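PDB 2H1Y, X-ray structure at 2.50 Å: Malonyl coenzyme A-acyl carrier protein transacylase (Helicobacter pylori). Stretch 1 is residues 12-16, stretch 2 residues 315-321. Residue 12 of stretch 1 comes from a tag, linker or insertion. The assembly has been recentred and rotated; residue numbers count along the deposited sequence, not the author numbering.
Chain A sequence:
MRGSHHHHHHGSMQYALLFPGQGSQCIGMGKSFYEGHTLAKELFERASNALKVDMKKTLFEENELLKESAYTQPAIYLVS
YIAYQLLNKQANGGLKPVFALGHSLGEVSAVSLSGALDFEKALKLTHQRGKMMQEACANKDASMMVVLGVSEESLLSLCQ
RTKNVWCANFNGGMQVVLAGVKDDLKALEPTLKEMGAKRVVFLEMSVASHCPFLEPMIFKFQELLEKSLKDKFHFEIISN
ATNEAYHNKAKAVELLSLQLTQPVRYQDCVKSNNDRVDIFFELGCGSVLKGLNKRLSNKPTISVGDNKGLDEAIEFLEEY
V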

# COMPACT_ATOMS: atom_id res chain seq x y z
N SER A 12 -28.83 7.13 -0.56
CA SER A 12 -27.55 7.83 -0.83
C SER A 12 -26.36 6.95 -0.43
O SER A 12 -26.10 6.74 0.77
N MET A 13 -25.63 6.45 -1.44
CA MET A 13 -24.61 5.41 -1.27
C MET A 13 -23.44 5.82 -0.39
O MET A 13 -23.35 6.96 0.03
N GLN A 14 -22.54 4.87 -0.13
CA GLN A 14 -21.50 5.04 0.88
C GLN A 14 -20.22 4.39 0.45
O GLN A 14 -20.25 3.41 -0.29
N TYR A 15 -19.11 4.91 0.94
CA TYR A 15 -17.84 4.58 0.32
C TYR A 15 -16.70 4.22 1.27
O TYR A 15 -16.67 4.65 2.43
N ALA A 16 -15.79 3.40 0.75
CA ALA A 16 -14.50 3.12 1.39
C ALA A 16 -13.32 3.65 0.55
O ALA A 16 -13.42 3.85 -0.66
N GLU A 315 -18.02 13.67 -9.43
CA GLU A 315 -19.36 13.49 -10.04
C GLU A 315 -20.15 12.48 -9.27
O GLU A 315 -21.35 12.61 -9.11
N PHE A 316 -19.48 11.43 -8.80
CA PHE A 316 -20.19 10.37 -8.13
C PHE A 316 -20.81 10.88 -6.84
O PHE A 316 -21.98 10.61 -6.54
N LEU A 317 -20.00 11.63 -6.08
CA LEU A 317 -20.45 12.23 -4.83
C LEU A 317 -21.57 13.24 -5.04
O LEU A 317 -22.52 13.24 -4.28
N GLU A 318 -21.47 14.08 -6.08
CA GLU A 318 -22.54 15.04 -6.40
C GLU A 318 -23.86 14.32 -6.65
O GLU A 318 -24.92 14.78 -6.22
N GLU A 319 -23.81 13.20 -7.36
CA GLU A 319 -25.03 12.46 -7.63
C GLU A 319 -25.52 11.57 -6.48
O GLU A 319 -26.69 11.67 -6.09
N TYR A 320 -24.65 10.71 -5.95
CA TYR A 320 -25.12 9.68 -5.00
C TYR A 320 -24.85 9.99 -3.53
O TYR A 320 -25.19 9.19 -2.65
N VAL A 321 -24.29 11.19 -3.30
CA VAL A 321 -23.84 11.72 -1.98
C VAL A 321 -22.82 10.85 -1.21
O VAL A 321 -22.58 9.68 -1.50
OXT VAL A 321 -22.17 11.30 -0.26

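The most unusual feature of the contact is a single sulfur atom: SD of Met13 approaches two aromatic rings one helical turn apart, those of Phe316 and Tyr320. Met13 SD lies 4.1 Å from Phe316 CZ and 3.8 Å from Tyr320 CD2, and 5.2 Å and 4.6 Å from the respective ring centroids, oblique to both. Met13 leaves its backbone sideways, with chi1 m, chi2 t and chi3 at 118°, whereas Phe316 (chi1 t) and Tyr320 (chi1 m) both point toward the first stretch. The i to i+4 spacing, held by the hydrogen bond from Tyr320 N to Phe316 O (2.7 Å), places both rings within reach of the thioether.

A second apolar contact involves Tyr15, which points toward the helix with chi1 p and brings CE2 to 3.8 Å from CD2 of Leu317. Leu317, m and t, starts sideways, but its end comes nearer the strand. OXT of the Val321 terminal carboxylate lies at the edge of the Tyr15 ring, near its plane, 4.4 Å from Tyr15 CE2. Tyr15 OH is hydrogen-bonded elsewhere in the structure.

Polar contacts add little clear support. Met13 N is 3.0 Å from Tyr320 O, while Met13 O and Val321 O, both acceptors, stand 3.2 Å apart without a hydrogen bond. Gln14 points away, its side chain making no contact with the helix.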

# COMPACT_ATOMS: atom_id res chain seq x y z
CB SER A 12 -27.52 9.18 -0.11
OG SER A 12 -26.75 9.15 1.08
CB MET A 13 -24.10 4.94 -2.63
CG MET A 13 -25.04 4.01 -3.36
SD MET A 13 -24.81 4.24 -5.12
CE MET A 13 -24.25 2.62 -5.73
CB GLN A 14 -21.91 4.37 2.16
CG GLN A 14 -22.93 5.13 2.93
CD GLN A 14 -23.16 4.48 4.24
OE1 GLN A 14 -23.19 3.26 4.34
NE2 GLN A 14 -23.32 5.29 5.28
CB TYR A 15 -17.42 5.70 -0.64
CG TYR A 15 -17.37 7.05 -0.00
CD1 TYR A 15 -16.18 7.55 0.53
CD2 TYR A 15 -18.51 7.86 0.06
CE1 TYR A 15 -16.12 8.81 1.12
CE2 TYR A 15 -18.47 9.13 0.66
CZ TYR A 15 -17.27 9.61 1.19
OH TYR A 15 -17.21 10.87 1.79
CB ALA A 16 -14.35 1.64 1.67
CB GLU A 315 -19.28 13.00 -11.48
CG GLU A 315 -18.50 13.88 -12.42
CD GLU A 315 -18.49 13.34 -13.85
OE1 GLU A 315 -17.37 13.05 -14.37
OE2 GLU A 315 -19.60 13.22 -14.44
CB PHE A 316 -19.30 9.16 -7.85
CG PHE A 316 -19.98 8.14 -7.00
CD1 PHE A 316 -20.71 7.12 -7.58
CD2 PHE A 316 -19.93 8.23 -5.62
CE1 PHE A 316 -21.37 6.20 -6.79
CE2 PHE A 316 -20.59 7.30 -4.83
CZ PHE A 316 -21.31 6.29 -5.42
CB LEU A 317 -19.28 12.88 -4.08
CG LEU A 317 -18.09 12.04 -3.59
CD1 LEU A 317 -17.10 12.94 -2.89
CD2 LEU A 317 -18.50 10.89 -2.68
CB GLU A 318 -22.22 15.92 -7.63
CG GLU A 318 -20.92 16.72 -7.57
CD GLU A 318 -21.06 18.12 -6.96
OE1 GLU A 318 -21.95 18.34 -6.09
OE2 GLU A 318 -20.24 18.99 -7.35
CB GLU A 319 -24.90 11.64 -8.90
CG GLU A 319 -26.23 11.14 -9.38
CD GLU A 319 -26.12 10.40 -10.68
OE1 GLU A 319 -25.07 10.57 -11.35
OE2 GLU A 319 -27.07 9.65 -11.02
CB TYR A 320 -24.54 8.32 -5.39
CG TYR A 320 -24.82 7.97 -6.83
CD1 TYR A 320 -23.94 8.37 -7.83
CD2 TYR A 320 -25.96 7.26 -7.19
CE1 TYR A 320 -24.19 8.06 -9.15
CE2 TYR A 320 -26.21 6.95 -8.51
CZ TYR A 320 -25.32 7.35 -9.49
OH TYR A 320 -25.56 7.05 -10.81
CB VAL A 321 -25.01 12.28 -1.10
CG1 VAL A 321 -25.28 11.39 0.09
CG2 VAL A 321 -24.67 13.68 -0.61